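Serine protease pet (Escherichia coli, PDB 4OM9) probably acts as a secreted serine protease and enterotoxin, the passenger domain of an autotransporter, with alpha-fodrin a likely target. Local coordinates at residues Leu431-His436 / Thr450-Ser455; Asn383-Leu388 / Pro403-Leu408; Gly346-Trp351 / Glu366-Val371. One frame throughout, in Å; residues are numbered along the deposited sequence.

Contact 1: Leu431-His436 / Thr450-Ser455; sequences LDLNGH and TTITNS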
ATOM      1  N   LEU A 431     -13.028   4.793  12.788  1.00 29.44           N
ATOM      2  CA  LEU A 431     -13.278   6.016  13.550  1.00 30.89           C
ATOM      3  C   LEU A 431     -13.797   7.096  12.608  1.00 31.30           C
ATOM      4  O   LEU A 431     -13.071   7.558  11.730  1.00 29.65           O
ATOM      5  CB  LEU A 431     -12.017   6.513  14.271  1.00 27.19           C
ATOM      6  CG  LEU A 431     -12.223   7.888  14.945  1.00 30.28           C
ATOM      7  CD1 LEU A 431     -13.374   7.840  15.969  1.00 29.19           C
ATOM      8  CD2 LEU A 431     -10.956   8.388  15.620  1.00 28.73           C
ATOM      9  N   ASP A 432     -15.060   7.479  12.792  1.00 32.55           N
ATOM     10  CA  ASP A 432     -15.701   8.527  11.990  1.00 27.37           C
ATOM     11  C   ASP A 432     -15.712   9.837  12.776  1.00 29.07           C
ATOM     12  O   ASP A 432     -16.468   9.988  13.756  1.00 28.87           O
ATOM     13  CB  ASP A 432     -17.118   8.103  11.592  1.00 30.08           C
ATOM     14  CG  ASP A 432     -17.833   9.135  10.732  1.00 30.70           C
ATOM     15  OD1 ASP A 432     -17.216  10.138  10.313  1.00 31.87           O
ATOM     16  OD2 ASP A 432     -19.033   8.940  10.457  1.00 36.15           O
ATOM     17  N   LEU A 433     -14.861  10.774  12.357  1.00 31.64           N
ATOM     18  CA  LEU A 433     -14.715  12.055  13.050  1.00 32.09           C
ATOM     19  C   LEU A 433     -15.976  12.866  12.885  1.00 32.47           C
ATOM     20  O   LEU A 433     -16.216  13.800  13.642  1.00 33.97           O
ATOM     21  CB  LEU A 433     -13.506  12.853  12.526  1.00 29.93           C
ATOM     22  CG  LEU A 433     -12.145  12.162  12.600  1.00 30.08           C
ATOM     23  CD1 LEU A 433     -11.047  13.081  12.148  1.00 26.83           C
ATOM     24  CD2 LEU A 433     -11.850  11.675  13.983  1.00 26.22           C
ATOM     25  N   ASN A 434     -16.770  12.517  11.880  1.00 29.22           N
ATOM     26  CA  ASN A 434     -18.119  13.052  11.734  1.00 31.23           C
ATOM     27  C   ASN A 434     -18.181  14.586  11.838  1.00 33.67           C
ATOM     28  O   ASN A 434     -18.992  15.145  12.582  1.00 32.99           O
ATOM     29  CB  ASN A 434     -19.023  12.406  12.782  1.00 30.12           C
ATOM     30  CG  ASN A 434     -20.472  12.792  12.615  1.00 34.18           C
ATOM     31  OD1 ASN A 434     -20.919  13.071  11.491  1.00 35.43           O
ATOM     32  ND2 ASN A 434     -21.217  12.849  13.736  1.00 31.32           N
ATOM     33  N   GLY A 435     -17.314  15.272  11.092  1.00 34.91           N
ATOM     34  CA  GLY A 435     -17.320  16.727  11.088  1.00 34.55           C
ATOM     35  C   GLY A 435     -16.480  17.361  12.181  1.00 34.51           C
ATOM     36  O   GLY A 435     -16.252  18.567  12.153  1.00 36.41           O
ATOM     37  N   HIS A 436     -16.021  16.560  13.143  1.00 36.69           N
ATOM     38  CA  HIS A 436     -15.180  17.055  14.237  1.00 37.62           C
ATOM     39  C   HIS A 436     -13.686  16.987  13.893  1.00 39.77           C
ATOM     40  O   HIS A 436     -13.266  16.161  13.081  1.00 37.98           O
ATOM     41  CB  HIS A 436     -15.452  16.262  15.515  1.00 36.57           C
ATOM     42  CG  HIS A 436     -16.871  16.339  15.978  1.00 42.74           C
ATOM     43  ND1 HIS A 436     -17.351  17.387  16.753  1.00 42.90           N
ATOM     44  CD2 HIS A 436     -17.928  15.520  15.773  1.00 40.18           C
ATOM     45  CE1 HIS A 436     -18.631  17.202  16.996  1.00 44.06           C
ATOM     46  NE2 HIS A 436     -19.009  16.070  16.418  1.00 41.36           N
ATOM     47  N   THR A 450      -7.723  -0.799  10.401  1.00 26.42           N
ATOM     48  CA  THR A 450      -8.178   0.461  10.976  1.00 28.84           C
ATOM     49  C   THR A 450      -8.250   1.587   9.936  1.00 32.33           C
ATOM     50  O   THR A 450      -7.316   1.790   9.146  1.00 32.99           O
ATOM     51  CB  THR A 450      -7.243   0.921  12.126  1.00 26.79           C
ATOM     52  OG1 THR A 450      -7.280  -0.036  13.186  1.00 27.49           O
ATOM     53  CG2 THR A 450      -7.645   2.286  12.657  1.00 26.79           C
ATOM     54  N   THR A 451      -9.360   2.317   9.944  1.00 28.72           N
ATOM     55  CA  THR A 451      -9.487   3.497   9.116  1.00 30.54           C
ATOM     56  C   THR A 451     -10.090   4.645   9.928  1.00 31.79           C
ATOM     57  O   THR A 451     -11.030   4.461  10.725  1.00 31.60           O
ATOM     58  CB  THR A 451     -10.354   3.234   7.881  1.00 32.25           C
ATOM     59  OG1 THR A 451      -9.886   2.054   7.214  1.00 34.00           O
ATOM     60  CG2 THR A 451     -10.294   4.433   6.918  1.00 33.01           C
ATOM     61  N   ILE A 452      -9.513   5.826   9.747  1.00 25.57           N
ATOM     62  CA  ILE A 452     -10.065   7.050  10.307  1.00 25.56           C
ATOM     63  C   ILE A 452     -10.695   7.768   9.156  1.00 28.12           C
ATOM     64  O   ILE A 452     -10.054   7.987   8.140  1.00 28.97           O
ATOM     65  CB  ILE A 452      -8.993   7.900  10.989  1.00 25.15           C
ATOM     66  CG1 ILE A 452      -8.454   7.145  12.214  1.00 25.06           C
ATOM     67  CG2 ILE A 452      -9.543   9.283  11.348  1.00 25.47           C
ATOM     68  CD1 ILE A 452      -7.285   7.816  12.916  1.00 24.79           C
ATOM     69  N   THR A 453     -11.972   8.083   9.287  1.00 28.28           N
ATOM     70  CA  THR A 453     -12.727   8.653   8.182  1.00 29.49           C
ATOM     71  C   THR A 453     -13.556   9.855   8.615  1.00 29.76           C
ATOM     72  O   THR A 453     -13.510  10.282   9.770  1.00 28.09           O
ATOM     73  CB  THR A 453     -13.674   7.609   7.563  1.00 31.23           C
ATOM     74  OG1 THR A 453     -14.171   8.115   6.317  1.00 37.07           O
ATOM     75  CG2 THR A 453     -14.872   7.314   8.527  1.00 33.58           C
ATOM     76  N   ASN A 454     -14.315  10.404   7.682  1.00 30.63           N
ATOM     77  CA  ASN A 454     -15.316  11.391   8.032  1.00 33.85           C
ATOM     78  C   ASN A 454     -16.469  11.359   7.046  1.00 38.15           C
ATOM     79  O   ASN A 454     -16.327  11.792   5.904  1.00 33.88           O
ATOM     80  CB  ASN A 454     -14.720  12.786   8.091  1.00 33.31           C
ATOM     81  CG  ASN A 454     -15.783  13.857   8.243  1.00 40.63           C
ATOM     82  OD1 ASN A 454     -16.791  13.637   8.906  1.00 41.05           O
ATOM     83  ND2 ASN A 454     -15.583  15.007   7.598  1.00 36.77           N
ATOM     84  N   SER A 455     -17.606  10.841   7.508  1.00 31.63           N
ATOM     85  CA  SER A 455     -18.769  10.600   6.669  1.00 32.57           C
ATOM     86  C   SER A 455     -19.577  11.865   6.439  1.00 34.70           C
ATOM     87  O   SER A 455     -20.539  11.868   5.675  1.00 39.16           O
ATOM     88  CB  SER A 455     -19.657   9.509   7.306  1.00 33.70           C
ATOM     89  OG  SER A 455     -20.127   9.888   8.599  1.00 30.70           O
TER
HETATM   90  O   HOH W   1     -22.017  12.197   9.341  1.00 34.42           O

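Contact 2: Asn383-Leu388 / Pro403-Leu408; sequences NGTVIL and PGTVQL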
ATOM      1  N   ASN A 383     -18.326  -4.592  16.683  1.00 22.53           N
ATOM      2  CA  ASN A 383     -19.318  -4.659  15.621  1.00 24.72           C
ATOM      3  C   ASN A 383     -20.302  -3.495  15.706  1.00 23.56           C
ATOM      4  O   ASN A 383     -20.482  -2.897  16.767  1.00 24.63           O
ATOM      5  CB  ASN A 383     -20.075  -6.008  15.689  1.00 23.26           C
ATOM      6  CG  ASN A 383     -20.727  -6.367  14.382  1.00 24.51           C
ATOM      7  OD1 ASN A 383     -20.556  -5.657  13.399  1.00 25.30           O
ATOM      8  ND2 ASN A 383     -21.469  -7.467  14.349  1.00 25.79           N
ATOM      9  N   GLY A 384     -20.971  -3.199  14.601  1.00 28.26           N
ATOM     10  CA  GLY A 384     -21.938  -2.125  14.583  1.00 28.90           C
ATOM     11  C   GLY A 384     -21.312  -0.773  14.939  1.00 29.13           C
ATOM     12  O   GLY A 384     -20.087  -0.571  14.809  1.00 28.97           O
ATOM     13  N   THR A 385     -22.158   0.147  15.404  1.00 32.61           N
ATOM     14  CA  THR A 385     -21.748   1.522  15.641  1.00 33.35           C
ATOM     15  C   THR A 385     -21.869   1.905  17.110  1.00 34.34           C
ATOM     16  O   THR A 385     -22.848   1.582  17.759  1.00 37.60           O
ATOM     17  CB  THR A 385     -22.601   2.500  14.821  1.00 37.94           C
ATOM     18  OG1 THR A 385     -22.638   2.071  13.456  1.00 40.88           O
ATOM     19  CG2 THR A 385     -22.037   3.931  14.908  1.00 38.75           C
ATOM     20  N   VAL A 386     -20.854   2.571  17.633  1.00 26.99           N
ATOM     21  CA  VAL A 386     -20.938   3.190  18.922  1.00 27.99           C
ATOM     22  C   VAL A 386     -20.732   4.689  18.693  1.00 27.93           C
ATOM     23  O   VAL A 386     -19.719   5.118  18.124  1.00 26.66           O
ATOM     24  CB  VAL A 386     -19.916   2.616  19.905  1.00 27.24           C
ATOM     25  CG1 VAL A 386     -19.947   3.400  21.235  1.00 25.96           C
ATOM     26  CG2 VAL A 386     -20.212   1.142  20.149  1.00 23.79           C
ATOM     27  N   ILE A 387     -21.730   5.474  19.085  1.00 26.37           N
ATOM     28  CA  ILE A 387     -21.685   6.898  18.869  1.00 28.30           C
ATOM     29  C   ILE A 387     -21.343   7.604  20.172  1.00 28.26           C
ATOM     30  O   ILE A 387     -21.941   7.348  21.205  1.00 30.21           O
ATOM     31  CB  ILE A 387     -23.017   7.427  18.331  1.00 33.34           C
ATOM     32  CG1 ILE A 387     -23.431   6.647  17.076  1.00 33.37           C
ATOM     33  CG2 ILE A 387     -22.913   8.948  18.048  1.00 33.08           C
ATOM     34  CD1 ILE A 387     -24.837   6.997  16.565  1.00 32.00           C
ATOM     35  N   LEU A 388     -20.348   8.469  20.124  1.00 30.86           N
ATOM     36  CA  LEU A 388     -19.942   9.198  21.305  1.00 32.25           C
ATOM     37  C   LEU A 388     -20.683  10.500  21.300  1.00 36.42           C
ATOM     38  O   LEU A 388     -20.401  11.353  20.469  1.00 34.14           O
ATOM     39  CB  LEU A 388     -18.439   9.425  21.303  1.00 28.87           C
ATOM     40  CG  LEU A 388     -17.647   8.162  20.986  1.00 29.75           C
ATOM     41  CD1 LEU A 388     -16.139   8.429  21.007  1.00 27.19           C
ATOM     42  CD2 LEU A 388     -18.021   7.052  21.978  1.00 27.46           C
ATOM     43  N   PRO A 403     -15.378  -5.084  11.942  1.00 21.40           N
ATOM     44  CA  PRO A 403     -16.524  -4.392  11.359  1.00 22.90           C
ATOM     45  C   PRO A 403     -17.183  -3.357  12.269  1.00 24.54           C
ATOM     46  O   PRO A 403     -18.247  -2.876  11.906  1.00 24.59           O
ATOM     47  CB  PRO A 403     -17.490  -5.538  11.078  1.00 23.57           C
ATOM     48  CG  PRO A 403     -17.234  -6.483  12.227  1.00 26.25           C
ATOM     49  CD  PRO A 403     -15.795  -6.286  12.679  1.00 22.17           C
ATOM     50  N   GLY A 404     -16.597  -3.016  13.412  1.00 24.91           N
ATOM     51  CA  GLY A 404     -17.204  -1.994  14.249  1.00 24.41           C
ATOM     52  C   GLY A 404     -16.859  -0.574  13.793  1.00 26.44           C
ATOM     53  O   GLY A 404     -15.832  -0.341  13.152  1.00 24.30           O
ATOM     54  N   THR A 405     -17.744   0.362  14.112  1.00 29.11           N
ATOM     55  CA  THR A 405     -17.523   1.788  13.895  1.00 28.81           C
ATOM     56  C   THR A 405     -17.679   2.553  15.211  1.00 28.72           C
ATOM     57  O   THR A 405     -18.607   2.301  15.996  1.00 29.68           O
ATOM     58  CB  THR A 405     -18.503   2.351  12.857  1.00 30.48           C
ATOM     59  OG1 THR A 405     -18.208   1.769  11.586  1.00 33.50           O
ATOM     60  CG2 THR A 405     -18.378   3.874  12.738  1.00 29.89           C
ATOM     61  N   VAL A 406     -16.745   3.459  15.454  1.00 26.77           N
ATOM     62  CA  VAL A 406     -16.860   4.444  16.510  1.00 25.60           C
ATOM     63  C   VAL A 406     -17.048   5.839  15.895  1.00 28.62           C
ATOM     64  O   VAL A 406     -16.256   6.271  15.048  1.00 27.92           O
ATOM     65  CB  VAL A 406     -15.632   4.428  17.410  1.00 23.63           C
ATOM     66  CG1 VAL A 406     -15.716   5.571  18.449  1.00 24.45           C
ATOM     67  CG2 VAL A 406     -15.522   3.101  18.090  1.00 22.80           C
ATOM     68  N   GLN A 407     -18.088   6.547  16.320  1.00 29.64           N
ATOM     69  CA  GLN A 407     -18.441   7.799  15.680  1.00 28.03           C
ATOM     70  C   GLN A 407     -18.550   8.960  16.661  1.00 28.26           C
ATOM     71  O   GLN A 407     -19.323   8.903  17.609  1.00 29.56           O
ATOM     72  CB  GLN A 407     -19.765   7.672  14.916  1.00 28.48           C
ATOM     73  CG  GLN A 407     -20.180   9.009  14.290  1.00 31.77           C
ATOM     74  CD  GLN A 407     -21.519   8.974  13.607  1.00 38.87           C
ATOM     75  OE1 GLN A 407     -22.556   9.127  14.252  1.00 41.09           O
ATOM     76  NE2 GLN A 407     -21.512   8.795  12.295  1.00 36.18           N
ATOM     77  N   LEU A 408     -17.780  10.016  16.409  1.00 29.03           N
ATOM     78  CA  LEU A 408     -17.825  11.221  17.231  1.00 31.59           C
ATOM     79  C   LEU A 408     -19.091  12.019  16.989  1.00 33.67           C
ATOM     80  O   LEU A 408     -19.482  12.224  15.849  1.00 32.09           O
ATOM     81  CB  LEU A 408     -16.609  12.095  16.952  1.00 30.45           C
ATOM     82  CG  LEU A 408     -15.285  11.340  17.021  1.00 30.42           C
ATOM     83  CD1 LEU A 408     -14.117  12.300  17.002  1.00 26.38           C
ATOM     84  CD2 LEU A 408     -15.236  10.493  18.268  1.00 28.43           C
TER
HETATM   85  O   HOH W   2     -18.727  -0.388  17.129  1.00 30.72           O

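Contact 3: Gly346-Trp351 / Glu366-Val371; sequences GSTVDW and EGSLNV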
ATOM      1  N   GLY A 346     -29.885  -2.753  12.356  1.00 40.94           N
ATOM      2  CA  GLY A 346     -30.916  -1.757  12.079  1.00 42.31           C
ATOM      3  C   GLY A 346     -31.573  -1.140  13.309  1.00 42.48           C
ATOM      4  O   GLY A 346     -32.531  -0.369  13.199  1.00 42.22           O
ATOM      5  N   SER A 347     -31.051  -1.481  14.482  1.00 36.64           N
ATOM      6  CA  SER A 347     -31.556  -0.949  15.733  1.00 35.40           C
ATOM      7  C   SER A 347     -30.635   0.097  16.334  1.00 37.06           C
ATOM      8  O   SER A 347     -29.422   0.062  16.142  1.00 34.80           O
ATOM      9  CB  SER A 347     -31.774  -2.077  16.749  1.00 39.88           C
ATOM     10  OG  SER A 347     -33.034  -2.706  16.555  1.00 43.51           O
ATOM     11  N   THR A 348     -31.229   1.025  17.072  1.00 39.47           N
ATOM     12  CA  THR A 348     -30.465   1.988  17.845  1.00 38.29           C
ATOM     13  C   THR A 348     -30.901   1.999  19.315  1.00 42.44           C
ATOM     14  O   THR A 348     -32.088   2.109  19.629  1.00 45.50           O
ATOM     15  CB  THR A 348     -30.605   3.414  17.266  1.00 41.93           C
ATOM     16  OG1 THR A 348     -30.005   3.465  15.964  1.00 46.81           O
ATOM     17  CG2 THR A 348     -29.931   4.426  18.184  1.00 38.06           C
ATOM     18  N   VAL A 349     -29.918   1.882  20.203  1.00 35.68           N
ATOM     19  CA  VAL A 349     -30.143   1.974  21.633  1.00 38.46           C
ATOM     20  C   VAL A 349     -29.567   3.268  22.227  1.00 38.79           C
ATOM     21  O   VAL A 349     -28.348   3.410  22.356  1.00 34.16           O
ATOM     22  CB  VAL A 349     -29.520   0.781  22.368  1.00 34.63           C
ATOM     23  CG1 VAL A 349     -29.798   0.902  23.840  1.00 39.17           C
ATOM     24  CG2 VAL A 349     -30.071  -0.532  21.819  1.00 33.74           C
ATOM     25  N   ASP A 350     -30.441   4.200  22.606  1.00 41.11           N
ATOM     26  CA  ASP A 350     -29.979   5.412  23.279  1.00 40.97           C
ATOM     27  C   ASP A 350     -29.583   5.062  24.702  1.00 40.72           C
ATOM     28  O   ASP A 350     -30.404   4.666  25.535  1.00 38.38           O
ATOM     29  CB  ASP A 350     -31.034   6.515  23.245  1.00 39.69           C
ATOM     30  CG  ASP A 350     -31.198   7.104  21.864  1.00 45.55           C
ATOM     31  OD1 ASP A 350     -30.299   6.913  21.015  1.00 46.91           O
ATOM     32  OD2 ASP A 350     -32.220   7.752  21.610  1.00 48.69           O
ATOM     33  N   TRP A 351     -28.294   5.175  24.960  1.00 36.42           N
ATOM     34  CA  TRP A 351     -27.737   4.671  26.190  1.00 35.15           C
ATOM     35  C   TRP A 351     -27.563   5.856  27.118  1.00 35.92           C
ATOM     36  O   TRP A 351     -26.553   6.555  27.058  1.00 33.66           O
ATOM     37  CB  TRP A 351     -26.417   3.927  25.918  1.00 30.46           C
ATOM     38  CG  TRP A 351     -25.772   3.355  27.138  1.00 33.28           C
ATOM     39  CD1 TRP A 351     -24.724   3.893  27.837  1.00 32.73           C
ATOM     40  CD2 TRP A 351     -26.136   2.136  27.823  1.00 30.73           C
ATOM     41  NE1 TRP A 351     -24.415   3.083  28.912  1.00 34.76           N
ATOM     42  CE2 TRP A 351     -25.258   2.014  28.926  1.00 32.90           C
ATOM     43  CE3 TRP A 351     -27.115   1.164  27.620  1.00 31.96           C
ATOM     44  CZ2 TRP A 351     -25.342   0.932  29.819  1.00 34.61           C
ATOM     45  CZ3 TRP A 351     -27.191   0.094  28.509  1.00 30.93           C
ATOM     46  CH2 TRP A 351     -26.306  -0.013  29.593  1.00 30.43           C
ATOM     47  N   GLU A 366     -24.731  -5.821  15.192  1.00 38.06           N
ATOM     48  CA  GLU A 366     -24.578  -4.914  14.067  1.00 37.42           C
ATOM     49  C   GLU A 366     -25.206  -3.542  14.245  1.00 34.53           C
ATOM     50  O   GLU A 366     -24.902  -2.629  13.478  1.00 30.82           O
ATOM     51  CB  GLU A 366     -25.145  -5.568  12.814  1.00 39.50           C
ATOM     52  CG  GLU A 366     -24.312  -6.732  12.330  1.00 46.29           C
ATOM     53  CD  GLU A 366     -24.885  -7.349  11.083  1.00 51.30           C
ATOM     54  OE1 GLU A 366     -25.469  -8.444  11.173  1.00 59.81           O
ATOM     55  OE2 GLU A 366     -24.763  -6.727  10.013  1.00 56.52           O
ATOM     56  N   GLY A 367     -26.078  -3.402  15.246  1.00 33.98           N
ATOM     57  CA  GLY A 367     -26.771  -2.149  15.507  1.00 34.84           C
ATOM     58  C   GLY A 367     -25.984  -1.107  16.294  1.00 32.26           C
ATOM     59  O   GLY A 367     -24.801  -1.302  16.606  1.00 32.73           O
ATOM     60  N   SER A 368     -26.667  -0.017  16.642  1.00 31.61           N
ATOM     61  CA  SER A 368     -26.039   1.183  17.218  1.00 36.19           C
ATOM     62  C   SER A 368     -26.262   1.443  18.712  1.00 34.42           C
ATOM     63  O   SER A 368     -27.397   1.545  19.167  1.00 34.95           O
ATOM     64  CB  SER A 368     -26.531   2.433  16.472  1.00 35.12           C
ATOM     65  OG  SER A 368     -26.357   2.302  15.079  1.00 39.48           O
ATOM     66  N   LEU A 369     -25.162   1.592  19.448  1.00 29.58           N
ATOM     67  CA  LEU A 369     -25.207   2.110  20.804  1.00 29.45           C
ATOM     68  C   LEU A 369     -24.941   3.625  20.752  1.00 32.28           C
ATOM     69  O   LEU A 369     -23.866   4.059  20.348  1.00 31.20           O
ATOM     70  CB  LEU A 369     -24.181   1.408  21.694  1.00 29.00           C
ATOM     71  CG  LEU A 369     -24.347   1.694  23.189  1.00 32.12           C
ATOM     72  CD1 LEU A 369     -25.694   1.207  23.670  1.00 30.74           C
ATOM     73  CD2 LEU A 369     -23.255   1.064  24.019  1.00 29.91           C
ATOM     74  N   ASN A 370     -25.941   4.417  21.124  1.00 32.49           N
ATOM     75  CA  ASN A 370     -25.831   5.871  21.103  1.00 34.00           C
ATOM     76  C   ASN A 370     -25.612   6.406  22.508  1.00 33.98           C
ATOM     77  O   ASN A 370     -26.547   6.519  23.282  1.00 35.73           O
ATOM     78  CB  ASN A 370     -27.080   6.504  20.495  1.00 38.71           C
ATOM     79  CG  ASN A 370     -26.965   8.016  20.378  1.00 42.94           C
ATOM     80  OD1 ASN A 370     -25.856   8.569  20.366  1.00 40.48           O
ATOM     81  ND2 ASN A 370     -28.115   8.695  20.295  1.00 42.60           N
ATOM     82  N   VAL A 371     -24.364   6.722  22.833  1.00 34.46           N
ATOM     83  CA  VAL A 371     -24.003   7.021  24.204  1.00 32.88           C
ATOM     84  C   VAL A 371     -24.172   8.508  24.460  1.00 35.73           C
ATOM     85  O   VAL A 371     -23.368   9.310  24.009  1.00 32.26           O
ATOM     86  CB  VAL A 371     -22.575   6.582  24.516  1.00 32.40           C
ATOM     87  CG1 VAL A 371     -22.359   6.539  26.009  1.00 30.67           C
ATOM     88  CG2 VAL A 371     -22.293   5.180  23.897  1.00 29.45           C
TER
HETATM   89  O   HOH W   3     -27.094  -1.971  11.358  1.00 34.21           O

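Contact 1: Leu431-His436 / Thr450-Ser455
Leu431 and Ile452 face each other on neighbouring coils of the right-handed parallel beta-helix of the autotransporter passenger, bridged in parallel register. Their side chains enter the packed side together: CB of Leu431 lies 4.2 Å from CG1 of Ile452, while the other branch of the isoleucine, CG2, lies 4.1 Å from CG of Leu433. Leu408 of the preceding coil and Leu463 of strand 461-465 add to this apolar side. Between the two strands, the amides of Leu431 and Leu433 and that of Thr453 donate to the carbonyls of Thr451, Thr453 and Leu431 respectively.

Beyond Asp432 the strand gives way to a type I' turn, and the polar side begins. With CG anti to its backbone N (chi1 -179°), Asp432 brings its carboxylate to the start of the turn, where OD1 takes the amides of Ser455 (2.9 Å) and, in an Asx turn, Asn434 (2.9 Å) from opposite faces of its plane. OD2 accepts from NE2 of Gln407. On the solvent side a water links Asn434 OD1 with Ser455 OG, while Asn434 ND2 donates to Leu408 O. Asn454 ND2 donates to Asn480 O, and its OD1 accepts from Gly435 N at 2.8 Å, 49° above the amide carbonyl plane.

Contact 2: Asn383-Leu388 / Pro403-Leu408
Leu388 and Leu408 run side by side, and CD1 of the first meets CD2 of the second at 3.5 Å, the closest apolar approach between the two segments. The same CD1 also reaches CG1 of Val406 at 3.9 Å. Leu388 carries CG anti to its carbonyl carbon (chi1 -48°), which turns the isobutyl group over the neighbouring strand. These residues and Val386 form the buried face, where Leu379 and Thr381 of strand 379-381 and Leu431 of the next coil pack against them.

The backbone bonds alternate between the strands: Thr405 N to Gly384 O (2.6 Å), Val386 N to Thr405 O (2.8 Å), then Gln407 N to Val386 O and Leu388 N to Gln407 O. Such pairing of equivalent strands in successive coils, in parallel and in register, builds the right-handed beta-helix; here the strands cross at -17°. CA-H...O contacts from Thr385 and Ile387 to the carbonyls of Thr405 and Gln407 accompany these bonds.

On the opposite face, Thr385 stands beside Thr405 and Ile387 beside Gln407. The extended glutamine lays OE1 3.8 Å from CG2 of Ile387, its amide nitrogen being engaged by Asp432.

Polar contacts gather around Asn383, Gly384 and Thr405. A water donates to Gly384 O and to Thr405 O, although other acceptors may compete for its protons. Asn383 OD1 accepts from Gly384 N and also touches CG of Pro403 at 3.6 Å, the two side chains crossing at about a right angle.

Contact 3: Gly346-Trp351 / Glu366-Val371
Different first torsions bring Asp350 and Asn370 together: CG of the aspartate is anti to its carbonyl carbon (chi1 -72°), whereas CG of the asparagine is anti to its backbone N (chi1 -176°). The side chains then lie alongside, and Asn370 ND2 donates to Asp350 OD1 at 2.9 Å. The acceptor lies close to the amide plane of Asn370, but the donor meets the carboxylate from above its plane, the two flat groups being turned 69° apart. The other oxygen, OD2, forms a salt bridge with Lys323, so the carboxylate joins three successive strands.

The strands belong to stacked coils of the parallel beta-helix, and 348-351 and 368-371 pair in register from Thr348 with Ser368 to Trp351 with Val371. Straight backbone bonds link them, among them Ser368 N to Ser347 O (2.8 Å) and Val349 N to Ser368 O (2.7 Å).

On the buried face, Leu369 CD1 reaches across to Trp351 CB at 3.6 Å and to Val349 CB at 4.1 Å. The indole is approached at its edge by CG1 of Val371, 4.0 Å from Trp351 CD1, and its NE1 donates to Gln375. Ile343 and Val326 line the same apolar side.

Ahead of the strands, the two segments are bridged by a water that accepts from Gly346 N and donates to Glu366 O. There too, CA of Gly367 lies 3.5 Å from Ser347 O.

All three contacts belong to one sheet of the beta-helix, with contact 3 closing before contact 2 opens and contact 2 before contact 1. Contact 2 lies between the others and touches both: Asp432 N probably bonds to Val406 O, and the backbones of Thr385 and Ile387 to Leu369. Contacts 1 and 3 do not touch, their nearest atoms lying about 9 Å apart. Contact 1 is a buried contact, whereas contacts 2 and 3 are partly buried. In each, an aliphatic face looks inward, joined by an indole in contact 3. On the other face, a carboxylate takes backbone amides in contact 1 and a side-chain amide in contact 3, whereas contact 2 sets threonine beside threonine and isoleucine beside glutamine.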